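Local coordinates for protein copper-sensitive operon repressor (CsoR) (Geobacillus thermodenitrificans, PDB 4M1P) that senses copper(I) and represses transcription, probably releasing its operator DNA once the metal is bound, at residues T13-R17 with R73-C78. The protein carries 1 engineered substitution. Sequence-based numbering, arbitrary orientation.
Sequences TMIPR and RHANHC. With CU1 (copper (I) ion), chain B.
The backbone N-H of I15 reaches the thiolate sulfur of C78, with N to SG 3.1 Å and an angle of 159° at the hydrogen. That same SG binds the copper(I) ion at 2.3 Å, and H74, one helical turn back, supplies ND1 at 2.1 Å. C49 of the second subunit adds the third ligand, so the site bridges two chains. The CG of M14 lies beside SG at 3.8 Å, while I15 CG1 packs on the helix backbone where H77 joins C78. Further out, R73 fixes the extended N-terminal arm to helix 49-85. Its side chain bends at chi2 (-81°) and brings the guanidinium edge-on to the arm: NH1 donates to I15 O at 2.7 Å, almost exactly in the guanidinium plane, and NH2 makes weak bonds to I15 O and P16 O. NH2 also salt-bridges E21, and R17 CG lies over one guanidinium face. A leucine in place of R73 would probably leave the I15 and P16 carbonyls and E21 without this partner, the arm tied less firmly to helix 49-85. The I15 N-H probably draws off some negative charge from the copper-bound thiolate, a contact through which arm position could respond to copper(I).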
ATOM      1  N   THR A  13     -18.875 -21.899   1.494  1.00 67.62           N
ATOM      2  CA  THR A  13     -20.241 -21.446   1.747  1.00 66.05           C
ATOM      3  C   THR A  13     -20.429 -19.988   1.336  1.00 64.67           C
ATOM      4  O   THR A  13     -19.551 -19.154   1.579  1.00 63.29           O
ATOM      5  CB  THR A  13     -20.582 -21.540   3.241  1.00 67.88           C
ATOM      6  OG1 THR A  13     -20.226 -22.835   3.740  1.00 73.26           O
ATOM      7  CG2 THR A  13     -22.062 -21.298   3.468  1.00 69.83           C
ATOM      8  N   MET A  14     -21.568 -19.675   0.721  1.00 63.01           N
ATOM      9  CA  MET A  14     -21.894 -18.283   0.412  1.00 60.67           C
ATOM     10  C   MET A  14     -23.323 -17.912   0.813  1.00 62.91           C
ATOM     11  O   MET A  14     -24.272 -18.633   0.508  1.00 63.74           O
ATOM     12  CB  MET A  14     -21.687 -17.984  -1.074  1.00 55.99           C
ATOM     13  CG  MET A  14     -21.976 -16.535  -1.433  1.00 55.52           C
ATOM     14  SD  MET A  14     -21.975 -16.226  -3.200  1.00 70.60           S
ATOM     15  CE  MET A  14     -22.268 -14.456  -3.226  1.00 62.62           C
ATOM     16  N   ILE A  15     -23.469 -16.787   1.506  1.00 64.47           N
ATOM     17  CA  ILE A  15     -24.784 -16.197   1.723  1.00 67.14           C
ATOM     18  C   ILE A  15     -25.077 -15.310   0.516  1.00 67.41           C
ATOM     19  O   ILE A  15     -24.330 -14.372   0.244  1.00 65.26           O
ATOM     20  CB  ILE A  15     -24.821 -15.315   2.985  1.00 67.40           C
ATOM     21  CG1 ILE A  15     -24.128 -16.003   4.164  1.00 61.50           C
ATOM     22  CG2 ILE A  15     -26.265 -14.943   3.325  1.00 72.49           C
ATOM     23  CD1 ILE A  15     -25.080 -16.541   5.203  1.00 60.42           C
ATOM     24  N   PRO A  16     -26.162 -15.607  -0.216  1.00 70.38           N
ATOM     25  CA  PRO A  16     -26.485 -14.876  -1.450  1.00 72.00           C
ATOM     26  C   PRO A  16     -26.775 -13.401  -1.181  1.00 76.29           C
ATOM     27  O   PRO A  16     -27.273 -13.073  -0.106  1.00 79.61           O
ATOM     28  CB  PRO A  16     -27.758 -15.569  -1.945  1.00 68.66           C
ATOM     29  CG  PRO A  16     -27.771 -16.903  -1.265  1.00 68.24           C
ATOM     30  CD  PRO A  16     -27.144 -16.667   0.072  1.00 68.92           C
ATOM     31  N   ARG A  17     -26.471 -12.529  -2.138  1.00 75.30           N
ATOM     32  CA  ARG A  17     -26.730 -11.101  -1.972  1.00 74.64           C
ATOM     33  C   ARG A  17     -28.199 -10.764  -2.148  1.00 80.64           C
ATOM     34  O   ARG A  17     -28.903 -11.403  -2.930  1.00 85.33           O
ATOM     35  CB  ARG A  17     -25.900 -10.280  -2.956  1.00 71.71           C
ATOM     36  CG  ARG A  17     -24.425 -10.451  -2.753  1.00 67.27           C
ATOM     37  CD  ARG A  17     -23.599  -9.725  -3.787  1.00 67.44           C
ATOM     38  NE  ARG A  17     -22.224 -10.185  -3.674  1.00 70.59           N
ATOM     39  CZ  ARG A  17     -21.713 -11.170  -4.403  1.00 71.59           C
ATOM     40  NH1 ARG A  17     -22.453 -11.771  -5.328  1.00 64.23           N
ATOM     41  NH2 ARG A  17     -20.453 -11.542  -4.220  1.00 73.34           N
ATOM     42  N   ARG A  73     -17.968  -8.168   4.329  1.00 41.68           N
ATOM     43  CA  ARG A  73     -19.232  -8.851   4.126  1.00 45.13           C
ATOM     44  C   ARG A  73     -18.989 -10.355   4.070  1.00 50.41           C
ATOM     45  O   ARG A  73     -19.642 -11.119   4.782  1.00 53.99           O
ATOM     46  CB  ARG A  73     -19.914  -8.358   2.848  1.00 43.61           C
ATOM     47  CG  ARG A  73     -21.407  -8.620   2.780  1.00 47.22           C
ATOM     48  CD  ARG A  73     -21.714 -10.045   2.340  1.00 53.08           C
ATOM     49  NE  ARG A  73     -23.083 -10.179   1.858  1.00 58.51           N
ATOM     50  CZ  ARG A  73     -23.587 -11.299   1.355  1.00 61.56           C
ATOM     51  NH1 ARG A  73     -22.833 -12.389   1.277  1.00 61.10           N
ATOM     52  NH2 ARG A  73     -24.844 -11.331   0.932  1.00 65.66           N
ATOM     53  N   HIS A  74     -18.035 -10.775   3.246  1.00 48.93           N
ATOM     54  CA  HIS A  74     -17.766 -12.200   3.073  1.00 49.19           C
ATOM     55  C   HIS A  74     -17.348 -12.846   4.392  1.00 52.70           C
ATOM     56  O   HIS A  74     -17.802 -13.938   4.730  1.00 56.53           O
ATOM     57  CB  HIS A  74     -16.690 -12.418   2.006  1.00 45.41           C
ATOM     58  CG  HIS A  74     -16.416 -13.859   1.707  1.00 46.89           C
ATOM     59  ND1 HIS A  74     -17.357 -14.709   1.169  1.00 49.37           N
ATOM     60  CD2 HIS A  74     -15.293 -14.607   1.873  1.00 44.44           C
ATOM     61  CE1 HIS A  74     -16.838 -15.906   1.016  1.00 50.54           C
ATOM     62  NE2 HIS A  74     -15.577 -15.874   1.438  1.00 45.90           N
ATOM     63  N   ALA A  75     -16.491 -12.161   5.142  1.00 52.27           N
ATOM     64  CA  ALA A  75     -16.004 -12.686   6.417  1.00 52.03           C
ATOM     65  C   ALA A  75     -17.092 -12.731   7.494  1.00 54.83           C
ATOM     66  O   ALA A  75     -17.242 -13.736   8.187  1.00 54.31           O
ATOM     67  CB  ALA A  75     -14.806 -11.882   6.901  1.00 46.43           C
ATOM     68  N   ASN A  76     -17.839 -11.635   7.632  1.00 61.23           N
ATOM     69  CA  ASN A  76     -18.898 -11.527   8.639  1.00 61.80           C
ATOM     70  C   ASN A  76     -20.053 -12.494   8.431  1.00 59.99           C
ATOM     71  O   ASN A  76     -20.685 -12.921   9.389  1.00 66.43           O
ATOM     72  CB  ASN A  76     -19.470 -10.108   8.675  1.00 68.21           C
ATOM     73  CG  ASN A  76     -18.479  -9.083   9.184  1.00 74.11           C
ATOM     74  OD1 ASN A  76     -17.283  -9.358   9.308  1.00 74.75           O
ATOM     75  ND2 ASN A  76     -18.975  -7.882   9.478  1.00 78.00           N
ATOM     76  N   HIS A  77     -20.349 -12.819   7.179  1.00 55.89           N
ATOM     77  CA  HIS A  77     -21.508 -13.651   6.879  1.00 55.60           C
ATOM     78  C   HIS A  77     -21.147 -15.018   6.319  1.00 56.73           C
ATOM     79  O   HIS A  77     -21.382 -16.040   6.967  1.00 62.19           O
ATOM     80  CB  HIS A  77     -22.440 -12.916   5.923  1.00 60.11           C
ATOM     81  CG  HIS A  77     -23.000 -11.651   6.501  1.00 70.21           C
ATOM     82  ND1 HIS A  77     -22.884 -10.434   5.873  1.00 72.80           N
ATOM     83  CD2 HIS A  77     -23.657 -11.422   7.661  1.00 74.05           C
ATOM     84  CE1 HIS A  77     -23.457  -9.501   6.620  1.00 75.06           C
ATOM     85  NE2 HIS A  77     -23.934 -10.078   7.708  1.00 75.74           N
ATOM     86  N   CYS A  78     -20.576 -15.038   5.121  1.00 54.21           N
ATOM     87  CA  CYS A  78     -20.275 -16.297   4.439  1.00 52.50           C
ATOM     88  C   CYS A  78     -19.276 -17.179   5.204  1.00 52.79           C
ATOM     89  O   CYS A  78     -19.565 -18.342   5.490  1.00 50.35           O
ATOM     90  CB  CYS A  78     -19.779 -16.042   3.011  1.00 50.06           C
ATOM     91  SG  CYS A  78     -20.922 -15.098   1.961  1.00 60.99           S
TER
HETATM   92 CU   CU1 B 201     -19.320 -14.158   0.604  1.00 58.45          CU